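Local coordinates for Non-structural protein 2 (Infectious bronchitis virus, PDB 7F52) that is of unsettled function but belongs to the gammacoronavirus nsp2 family, replicase products released from the viral polyprotein and probably acting in the infected host cell, at residues Lys408-Lys413 / Arg437-Ala442. Residues are numbered along the deposited sequence; the frame is centred on the assembly and turned at random.
Sequences KFLGHK and RLFQSA
His412 ND1, which lies against the Phe439 ring, gives its N-H to Leu410 O two residues back in the chain at 3.2 Å. The bond is bent, 141° at the hydrogen, the donor stands above the carbonyl plane, and the imidazole is probably restrained only modestly by it. The second ring nitrogen, His412 NE2, has a weak hydrogen bond with Arg367 NH1. The imidazole is turned 78° from the Phe439 plane, its ND1 3.4 Å from Phe439 CE1. His412 CE1 comes 3.4 Å from Leu438 O, and His412 NE2 reaches Leu438 CB at 4.2 Å.

Residues 408-413 form a beta hairpin with a two-residue loop, Leu410-Gly411: Phe409 and His412 exchange backbone hydrogen bonds in both directions and close a type I' turn, whose two central residues both have positive phi. Strand 412-415 continues from the turn alongside strand 357-371 in the mixed sheet, and helix 432-439 brings Phe439 up to the hairpin end.

Phe409 and Phe439 make an offset edge-to-face pair, centroids 5.4 Å apart, in which the CD2-CE2 edge of Phe409 points at the Phe439 face and Phe409 CD2 meets Phe439 CZ at 3.8 Å. Phe409 CG is anti to the backbone N (chi1 178°), beside the carbonyl carbon, which carries the ring nearer to Phe439 although CB does not point there; Leu410 CG sits over the centre of one face. Leu410 CB packs on Phe439 CD1 at 3.7 Å. Leu383 of helix 377-390 touches both phenylalanines, Ala386 meets Phe439, and Phe392 adds a further edge-to-face partner to Phe409.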
loop_
_atom_site.group_PDB
_atom_site.type_symbol
_atom_site.label_atom_id
_atom_site.label_comp_id
_atom_site.label_asym_id
_atom_site.label_seq_id
_atom_site.Cartn_x
_atom_site.Cartn_y
_atom_site.Cartn_z
ATOM N N LYS A 408 5.053 36.802 -14.116
ATOM C CA LYS A 408 5.318 35.480 -13.569
ATOM C C LYS A 408 6.730 35.143 -14.005
ATOM O O LYS A 408 7.129 35.403 -15.147
ATOM C CB LYS A 408 4.306 34.401 -14.034
ATOM C CG LYS A 408 3.030 34.338 -13.168
ATOM C CD LYS A 408 1.754 33.828 -13.894
ATOM C CE LYS A 408 1.699 32.302 -14.084
ATOM N NZ LYS A 408 1.547 31.505 -12.788
ATOM N N PHE A 409 7.490 34.571 -13.079
ATOM C CA PHE A 409 8.882 34.227 -13.327
ATOM C C PHE A 409 9.313 33.105 -12.385
ATOM O O PHE A 409 9.277 33.277 -11.168
ATOM C CB PHE A 409 9.756 35.472 -13.140
ATOM C CG PHE A 409 11.220 35.226 -13.328
ATOM C CD1 PHE A 409 11.732 34.967 -14.590
ATOM C CD2 PHE A 409 12.090 35.272 -12.241
ATOM C CE1 PHE A 409 13.090 34.744 -14.767
ATOM C CE2 PHE A 409 13.445 35.051 -12.408
ATOM C CZ PHE A 409 13.950 34.792 -13.676
ATOM N N LEU A 410 9.673 31.951 -12.951
ATOM C CA LEU A 410 10.229 30.819 -12.201
ATOM C C LEU A 410 9.465 30.483 -10.929
ATOM O O LEU A 410 10.067 30.183 -9.891
ATOM C CB LEU A 410 11.698 31.094 -11.834
ATOM C CG LEU A 410 12.651 31.302 -13.013
ATOM C CD1 LEU A 410 14.120 31.556 -12.560
ATOM C CD2 LEU A 410 12.539 30.104 -13.955
ATOM N N GLY A 411 8.147 30.563 -10.989
ATOM C CA GLY A 411 7.321 30.048 -9.909
ATOM C C GLY A 411 6.853 31.135 -8.977
ATOM O O GLY A 411 6.225 30.891 -7.940
ATOM N N HIS A 412 7.136 32.367 -9.355
ATOM C CA HIS A 412 6.749 33.459 -8.501
ATOM C C HIS A 412 5.940 34.444 -9.290
ATOM O O HIS A 412 6.120 34.583 -10.508
ATOM C CB HIS A 412 7.988 34.111 -7.879
ATOM C CG HIS A 412 8.748 33.197 -6.958
ATOM N ND1 HIS A 412 9.598 32.213 -7.420
ATOM C CD2 HIS A 412 8.769 33.107 -5.606
ATOM C CE1 HIS A 412 10.114 31.565 -6.391
ATOM N NE2 HIS A 412 9.626 32.087 -5.280
ATOM N N LYS A 413 5.018 35.107 -8.606
ATOM C CA LYS A 413 4.358 36.252 -9.199
ATOM C C LYS A 413 4.886 37.514 -8.518
ATOM O O LYS A 413 4.843 37.616 -7.284
ATOM C CB LYS A 413 2.838 36.156 -9.068
ATOM C CG LYS A 413 2.154 37.054 -10.080
ATOM C CD LYS A 413 0.914 37.689 -9.506
ATOM C CE LYS A 413 -0.303 37.424 -10.358
ATOM N NZ LYS A 413 -1.535 37.583 -9.517
ATOM N N ARG A 437 17.891 33.663 -3.334
ATOM C CA ARG A 437 17.352 32.743 -2.342
ATOM C C ARG A 437 15.943 32.283 -2.713
ATOM O O ARG A 437 15.560 31.137 -2.443
ATOM C CB ARG A 437 17.357 33.401 -0.958
ATOM C CG ARG A 437 18.530 32.981 -0.088
ATOM C CD ARG A 437 18.873 34.014 0.985
ATOM N NE ARG A 437 20.324 34.162 1.134
ATOM C CZ ARG A 437 20.919 34.941 2.036
ATOM N NH1 ARG A 437 20.189 35.653 2.887
ATOM N NH2 ARG A 437 22.247 35.011 2.089
ATOM N N LEU A 438 15.186 33.180 -3.342
ATOM C CA LEU A 438 13.827 32.875 -3.813
ATOM C C LEU A 438 13.791 31.662 -4.707
ATOM O O LEU A 438 12.877 30.866 -4.624
ATOM C CB LEU A 438 13.232 34.073 -4.563
ATOM C CG LEU A 438 12.871 35.156 -3.555
ATOM C CD1 LEU A 438 12.160 36.310 -4.185
ATOM C CD2 LEU A 438 12.011 34.505 -2.518
ATOM N N PHE A 439 14.806 31.527 -5.546
ATOM C CA PHE A 439 14.834 30.509 -6.574
ATOM C C PHE A 439 15.887 29.440 -6.348
ATOM O O PHE A 439 16.047 28.567 -7.199
ATOM C CB PHE A 439 15.099 31.156 -7.926
ATOM C CG PHE A 439 14.353 32.427 -8.143
ATOM C CD1 PHE A 439 13.031 32.402 -8.584
ATOM C CD2 PHE A 439 14.974 33.650 -7.931
ATOM C CE1 PHE A 439 12.334 33.594 -8.800
ATOM C CE2 PHE A 439 14.295 34.841 -8.148
ATOM C CZ PHE A 439 12.967 34.819 -8.577
ATOM N N GLN A 440 16.629 29.538 -5.242
ATOM C CA GLN A 440 17.719 28.602 -4.935
ATOM C C GLN A 440 17.311 27.161 -5.243
ATOM O O GLN A 440 16.298 26.677 -4.742
ATOM C CB GLN A 440 18.141 28.727 -3.465
ATOM C CG GLN A 440 19.097 27.628 -2.984
ATOM C CD GLN A 440 19.399 27.716 -1.490
ATOM O OE1 GLN A 440 18.588 28.217 -0.708
ATOM N NE2 GLN A 440 20.571 27.228 -1.092
ATOM N N SER A 441 18.084 26.505 -6.104
ATOM C CA SER A 441 17.763 25.154 -6.549
ATOM C C SER A 441 19.038 24.442 -6.966
ATOM O O SER A 441 20.131 24.946 -6.720
ATOM C CB SER A 441 16.769 25.186 -7.711
ATOM O OG SER A 441 17.377 25.619 -8.914
ATOM N N ALA A 442 18.911 23.279 -7.599
ATOM C CA ALA A 442 20.086 22.569 -8.099
ATOM C C ALA A 442 20.861 23.432 -9.087
ATOM O O ALA A 442 22.095 23.440 -9.085
ATOM C CB ALA A 442 19.687 21.276 -8.747
#